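Local coordinates for endolytic peptidoglycan transglycosylase RlpA (PDB 6I05), which cleaves peptidoglycan as a lytic transglycosylase, strongly favouring denuded glycan strands, those without stem peptides, at residues Glu18-Lys21 with Ala22-Gly26; Ser36-Asn40 with Gln41-His45. All blocks are in the same frame, centred on the assembly; numbering follows the deposited sequence. Where two conformers were deposited one is given.

Contact 1. Residues Glu18-Lys21 with Ala22-Gly26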
ATOM      1  N   GLU A  18       5.664  -3.611  -7.816  1.00 14.66           N
ATOM      2  CA  GLU A  18       6.138  -2.341  -8.355  0.62 14.86           C
ATOM      3  C   GLU A  18       5.060  -1.658  -9.183  1.00 14.30           C
ATOM      4  O   GLU A  18       4.945  -0.428  -9.169  1.00 14.21           O
ATOM      5  CB  GLU A  18       7.403  -2.555  -9.186  0.62 16.45           C
ATOM      6  CG  GLU A  18       8.606  -3.046  -8.386  0.62 17.54           C
ATOM      7  CD  GLU A  18       9.318  -1.928  -7.641  0.62 20.27           C
ATOM      8  OE1 GLU A  18       8.926  -0.757  -7.802  0.62 22.65           O
ATOM      9  OE2 GLU A  18      10.274  -2.221  -6.892  0.62 22.20           O
ATOM     10  N   LEU A  19       4.260  -2.439  -9.916  1.00 13.82           N
ATOM     11  CA  LEU A  19       3.195  -1.849 -10.718  1.00 13.83           C
ATOM     12  C   LEU A  19       2.153  -1.189  -9.827  1.00 13.52           C
ATOM     13  O   LEU A  19       1.739  -0.052 -10.080  1.00 14.24           O
ATOM     14  CB  LEU A  19       2.554  -2.911 -11.603  1.00 14.13           C
ATOM     15  CG  LEU A  19       1.390  -2.428 -12.465  1.00 14.32           C
ATOM     16  CD1 LEU A  19       1.818  -1.288 -13.379  1.00 15.45           C
ATOM     17  CD2 LEU A  19       0.819  -3.577 -13.287  1.00 15.78           C
ATOM     18  N   LEU A  20       1.722  -1.883  -8.770  1.00 12.73           N
ATOM     19  CA  LEU A  20       0.767  -1.278  -7.852  1.00 12.64           C
ATOM     20  C   LEU A  20       1.351  -0.031  -7.200  1.00 12.79           C
ATOM     21  O   LEU A  20       0.661   0.985  -7.063  1.00 13.15           O
ATOM     22  CB  LEU A  20       0.305  -2.287  -6.800  1.00 13.28           C
ATOM     23  CG  LEU A  20      -0.680  -1.722  -5.769  1.00 14.06           C
ATOM     24  CD1 LEU A  20      -1.925  -1.157  -6.437  1.00 15.89           C
ATOM     25  CD2 LEU A  20      -1.054  -2.781  -4.746  1.00 14.44           C
ATOM     26  N   LYS A  21       2.622  -0.085  -6.794  1.00 12.08           N
ATOM     27  CA  LYS A  21       3.266   1.099  -6.228  1.00 13.35           C
ATOM     28  C   LYS A  21       3.195   2.284  -7.188  1.00 13.51           C
ATOM     29  O   LYS A  21       2.845   3.402  -6.788  1.00 14.03           O
ATOM     30  CB  LYS A  21       4.715   0.789  -5.848  1.00 14.05           C
ATOM     31  CG  LYS A  21       5.540   2.018  -5.537  1.00 15.30           C
ATOM     32  CD  LYS A  21       6.944   1.630  -5.112  1.00 17.54           C
ATOM     33  CE  LYS A  21       7.832   2.850  -4.932  1.00 20.29           C
ATOM     34  NZ  LYS A  21       9.239   2.470  -4.615  1.00 24.25           N
ATOM     35  N   ALA A  22       3.529   2.057  -8.461  1.00 14.08           N
ATOM     36  CA  ALA A  22       3.488   3.139  -9.441  1.00 15.39           C
ATOM     37  C   ALA A  22       2.076   3.689  -9.609  1.00 16.13           C
ATOM     38  O   ALA A  22       1.881   4.909  -9.662  1.00 17.66           O
ATOM     39  CB  ALA A  22       4.050   2.662 -10.781  1.00 16.25           C
ATOM     40  N   LYS A  23       1.073   2.808  -9.686  1.00 15.71           N
ATOM     41  CA  LYS A  23      -0.302   3.277  -9.836  1.00 16.04           C
ATOM     42  C   LYS A  23      -0.757   4.069  -8.617  1.00 15.55           C
ATOM     43  O   LYS A  23      -1.453   5.082  -8.749  1.00 16.69           O
ATOM     44  CB  LYS A  23      -1.239   2.094 -10.091  1.00 17.13           C
ATOM     45  CG  LYS A  23      -1.024   1.409 -11.434  1.00 19.67           C
ATOM     46  CD  LYS A  23      -2.013   0.277 -11.634  1.00 23.49           C
ATOM     47  CE  LYS A  23      -1.902  -0.317 -13.028  1.00 26.57           C
ATOM     48  NZ  LYS A  23      -2.608  -1.628 -13.116  1.00 29.52           N
ATOM     49  N   LEU A  24      -0.387   3.618  -7.417  1.00 15.25           N
ATOM     50  CA  LEU A  24      -0.802   4.326  -6.210  1.00 15.06           C
ATOM     51  C   LEU A  24      -0.234   5.734  -6.158  1.00 16.06           C
ATOM     52  O   LEU A  24      -0.877   6.644  -5.621  1.00 15.71           O
ATOM     53  CB  LEU A  24      -0.388   3.546  -4.967  1.00 14.70           C
ATOM     54  CG  LEU A  24      -1.238   2.317  -4.649  1.00 14.06           C
ATOM     55  CD1 LEU A  24      -0.529   1.422  -3.639  1.00 14.24           C
ATOM     56  CD2 LEU A  24      -2.601   2.746  -4.133  1.00 15.21           C
ATOM     57  N   SER A  25       0.963   5.938  -6.706  1.00 17.55           N
ATOM     58  CA  SER A  25       1.533   7.276  -6.730  1.00 19.98           C
ATOM     59  C   SER A  25       0.659   8.262  -7.494  1.00 20.00           C
ATOM     60  O   SER A  25       0.751   9.469  -7.255  1.00 21.22           O
ATOM     61  CB  SER A  25       2.951   7.226  -7.302  1.00 22.81           C
ATOM     62  OG  SER A  25       3.804   6.497  -6.430  1.00 25.98           O
ATOM     63  N   GLY A  26      -0.198   7.780  -8.388  1.00 20.88           N
ATOM     64  CA  GLY A  26      -1.117   8.655  -9.083  1.00 22.33           C
ATOM     65  C   GLY A  26      -2.390   8.980  -8.342  1.00 23.30           C
ATOM     66  O   GLY A  26      -3.175   9.810  -8.809  1.00 25.38           O
TER
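Lys23 reaches back along the helix and lies against Leu19, one turn earlier. Its CB is equally far, 3.7 Å, from Leu19 O and Leu20 O. CG comes closer to the first, 3.4 Å from Leu19 O. CG stands anti to the carbonyl carbon of Lys23 (chi1 -68°), which turns the chain toward the preceding turn, and beyond CG it runs extended. CD is already leaving the backbone of Leu19. CE meets the branch of the leucine, 3.9 Å from Leu19 CD1, and NZ ends near the other methyl, Leu19 CD2. The end of the lysine thus slants across the leucine's branch, with CE by one methyl and NZ by the other. Both residues are exposed.

These residues belong to helix 14-25 of the SPOR domain, which packs on one side of a four-stranded antiparallel sheet. The amides of Ala22, Lys23, Leu24 and Ser25 each donate to the carbonyl four residues back. Lys23 N donates to Leu19 O at 3.0 Å with an N-H...O angle of 164°. Leu24 N does the same to Leu20 O. The last of these bonds, from Ser25 N to Lys21 O, is longer at 3.2 Å and more bent (148°).

Leu20 and Leu24 form the buried side of the helix. Leu24 CD1 lies 3.8 Å from Leu20 CG, and Leu24 CG also approaches the methyl Leu20 CD1. Leu24 CG is 3.3 Å from Leu20 O as well, so the side chain leans over the carbonyl that its own amide binds. Both leucines face the sheet, where Val8 and Val47 receive them, and Leu70 from a loop touches both.

Contact 2. Residues Ser36-Asn40 with Gln41-His45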
ATOM      1  N   SER A  36       9.439  -5.931   1.592  1.00 11.52           N
ATOM      2  CA  SER A  36       9.544  -7.332   1.216  1.00 13.30           C
ATOM      3  C   SER A  36      10.056  -8.135   2.403  1.00 13.32           C
ATOM      4  O   SER A  36      11.031  -7.736   3.051  1.00 15.20           O
ATOM      5  CB  SER A  36      10.504  -7.484   0.035  1.00 14.69           C
ATOM      6  OG  SER A  36      10.079  -6.689  -1.060  1.00 17.53           O
ATOM      7  N   VAL A  37       9.410  -9.271   2.680  1.00 12.47           N
ATOM      8  CA  VAL A  37       9.759 -10.120   3.812  1.00 12.85           C
ATOM      9  C   VAL A  37       9.694 -11.582   3.395  1.00 12.18           C
ATOM     10  O   VAL A  37       9.062 -11.938   2.398  1.00 14.23           O
ATOM     11  CB  VAL A  37       8.834  -9.868   5.024  1.00 14.95           C
ATOM     12  CG1 VAL A  37       9.046  -8.459   5.586  1.00 16.43           C
ATOM     13  CG2 VAL A  37       7.374 -10.083   4.637  1.00 15.82           C
ATOM     14  N   VAL A  38      10.342 -12.436   4.180  1.00 12.18           N
ATOM     15  CA  VAL A  38      10.232 -13.879   3.989  1.00 12.47           C
ATOM     16  C   VAL A  38       9.009 -14.363   4.753  1.00 13.54           C
ATOM     17  O   VAL A  38       8.885 -14.126   5.959  1.00 15.06           O
ATOM     18  CB  VAL A  38      11.494 -14.614   4.463  1.00 12.99           C
ATOM     19  CG1 VAL A  38      11.336 -16.115   4.220  1.00 13.69           C
ATOM     20  CG2 VAL A  38      12.720 -14.105   3.737  1.00 14.09           C
ATOM     21  N   ARG A  39       8.098 -15.029   4.050  1.00 13.82           N
ATOM     22  CA  ARG A  39       6.933 -15.650   4.666  1.00 15.34           C
ATOM     23  C   ARG A  39       6.692 -16.974   3.968  1.00 14.57           C
ATOM     24  O   ARG A  39       6.656 -17.025   2.735  1.00 14.86           O
ATOM     25  CB  ARG A  39       5.685 -14.774   4.496  1.00 18.36           C
ATOM     26  CG  ARG A  39       5.723 -13.441   5.218  1.00 22.25           C
ATOM     27  CD  ARG A  39       5.424 -13.600   6.697  1.00 25.24           C
ATOM     28  NE  ARG A  39       5.305 -12.316   7.386  1.00 26.65           N
ATOM     29  CZ  ARG A  39       6.337 -11.589   7.806  1.00 27.79           C
ATOM     30  NH1 ARG A  39       7.579 -12.005   7.597  1.00 27.44           N
ATOM     31  NH2 ARG A  39       6.125 -10.437   8.431  1.00 29.12           N
ATOM     32  N   ASN A  40       6.538 -18.040   4.751  1.00 15.52           N
ATOM     33  CA  ASN A  40       6.181 -19.344   4.195  1.00 16.55           C
ATOM     34  C   ASN A  40       7.156 -19.783   3.109  1.00 17.03           C
ATOM     35  O   ASN A  40       6.763 -20.297   2.062  1.00 17.18           O
ATOM     36  CB  ASN A  40       4.736 -19.350   3.693  1.00 17.48           C
ATOM     37  CG  ASN A  40       3.747 -19.198   4.815  1.00 18.01           C
ATOM     38  OD1 ASN A  40       3.927 -19.787   5.875  1.00 18.45           O
ATOM     39  ND2 ASN A  40       2.710 -18.388   4.606  1.00 18.84           N
ATOM     40  N   GLN A  41       8.445 -19.560   3.366  1.00 16.67           N
ATOM     41  CA  GLN A  41       9.546 -19.995   2.514  1.00 17.40           C
ATOM     42  C   GLN A  41       9.588 -19.287   1.171  1.00 17.37           C
ATOM     43  O   GLN A  41      10.220 -19.782   0.233  1.00 19.51           O
ATOM     44  CB  GLN A  41       9.578 -21.512   2.313  1.00 18.83           C
ATOM     45  CG  GLN A  41       9.666 -22.289   3.588  1.00 19.83           C
ATOM     46  CD  GLN A  41       9.843 -23.762   3.322  1.00 21.11           C
ATOM     47  OE1 GLN A  41       8.897 -24.467   2.970  1.00 22.80           O
ATOM     48  NE2 GLN A  41      11.070 -24.232   3.455  1.00 21.57           N
ATOM     49  N   GLN A  42       8.929 -18.136   1.055  1.00 15.96           N
ATOM     50  CA  GLN A  42       8.943 -17.362  -0.174  1.00 15.57           C
ATOM     51  C   GLN A  42       9.071 -15.897   0.192  1.00 13.54           C
ATOM     52  O   GLN A  42       8.949 -15.522   1.356  1.00 15.02           O
ATOM     53  CB  GLN A  42       7.653 -17.566  -0.977  1.00 19.72           C
ATOM     54  CG  GLN A  42       7.358 -19.007  -1.357  1.00 36.86           C
ATOM     55  CD  GLN A  42       6.125 -19.129  -2.230  1.00 77.62           C
ATOM     56  OE1 GLN A  42       5.579 -18.127  -2.695  1.00 52.48           O
ATOM     57  NE2 GLN A  42       5.680 -20.359  -2.462  1.00102.41           N
ATOM     58  N   ILE A  43       9.301 -15.065  -0.805  1.00 13.76           N
ATOM     59  CA  ILE A  43       9.342 -13.626  -0.586  1.00 13.32           C
ATOM     60  C   ILE A  43       7.953 -13.060  -0.823  1.00 13.67           C
ATOM     61  O   ILE A  43       7.297 -13.387  -1.820  1.00 15.29           O
ATOM     62  CB  ILE A  43      10.375 -12.945  -1.498  1.00 14.45           C
ATOM     63  CG1 ILE A  43      11.753 -13.595  -1.332  1.00 16.54           C
ATOM     64  CG2 ILE A  43      10.450 -11.446  -1.175  1.00 16.00           C
ATOM     65  CD1 ILE A  43      12.197 -13.679   0.099  1.00 17.02           C
ATOM     66  N   LEU A  44       7.498 -12.214   0.097  1.00 13.39           N
ATOM     67  CA  LEU A  44       6.218 -11.532  -0.016  1.00 13.84           C
ATOM     68  C   LEU A  44       6.498 -10.042  -0.111  1.00 12.20           C
ATOM     69  O   LEU A  44       7.122  -9.470   0.789  1.00 12.76           O
ATOM     70  CB  LEU A  44       5.354 -11.825   1.209  1.00 16.12           C
ATOM     71  CG  LEU A  44       3.927 -11.287   1.127  1.00 17.15           C
ATOM     72  CD1 LEU A  44       3.157 -11.961  -0.005  1.00 18.85           C
ATOM     73  CD2 LEU A  44       3.213 -11.450   2.468  1.00 18.73           C
ATOM     74  N   HIS A  45       6.050  -9.421  -1.202  1.00 12.19           N
ATOM     75  CA  HIS A  45       6.288  -8.004  -1.470  1.00 11.79           C
ATOM     76  C   HIS A  45       5.026  -7.230  -1.108  1.00 11.84           C
ATOM     77  O   HIS A  45       4.037  -7.267  -1.846  1.00 12.93           O
ATOM     78  CB  HIS A  45       6.623  -7.793  -2.946  1.00 12.68           C
ATOM     79  CG  HIS A  45       7.808  -8.575  -3.407  1.00 14.38           C
ATOM     80  ND1 HIS A  45       9.100  -8.214  -3.091  1.00 14.62           N
ATOM     81  CD2 HIS A  45       7.901  -9.694  -4.162  1.00 16.63           C
ATOM     82  CE1 HIS A  45       9.939  -9.080  -3.630  1.00 16.74           C
ATOM     83  NE2 HIS A  45       9.237  -9.991  -4.277  1.00 17.15           N
TER
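Ser36 and His45 are joined side chain to side chain. Ser36 OG lies 2.7 Å from His45 ND1, at the edge of the ring and near its plane, and either atom could be the donor. The two residues form a non-hydrogen-bonded antiparallel pair, so this bond adds a polar link where the backbones make none.

The backbone bonds come in two pairs. Val37 and Leu44 bond in both directions, and Leu44 N to Val37 O is short and straight (2.8 Å, 173°). Arg39 and Gln42 close the hairpin round a type I' turn. There Gln42 N sits above the carbonyl plane of Arg39, 54° out of it.

Apolar contact is small. Val38 CG2 meets Ile43 CD1 at 3.7 Å, on the same face as Ser36 and His45. On the other face Val37 CG2 lies 4.3 Å from Leu44 CB.

Arg39 folds back along its own strand, its guanidinium over Val37 CG2. A bend about CB-CG (chi2 -79°) helps bring NH1 to Val38 O, 3.0 Å away. Val38 O lies nearly in the guanidinium plane, but NH1 approaches from above the carbonyl plane.

This exposed hairpin end is held mainly by main-chain bonds. The Ser36 bond probably limits rotation of the His45 ring, and the Val38 carbonyl probably helps steady the Arg39 guanidinium.

How the contacts relate
From the N terminus, strand 4-11 leads into helix 14-25, which holds contact 1. That contact spans a single continuous stretch of helix and closes no long loop. The chain then passes to strand 32-39, turns, and returns as strand 42-52. Contact 2 closes this hairpin at its turn end. The two contacts lie in series, neither nested nor crossed, with centres about 20 Å apart and nearest atoms about 6 Å apart. They do not touch. The helix still links them: Glu18 of contact 1 touches Ile34 on the first hairpin strand, and His45 of contact 2 rests on Pro14 and Ala17 of the helix.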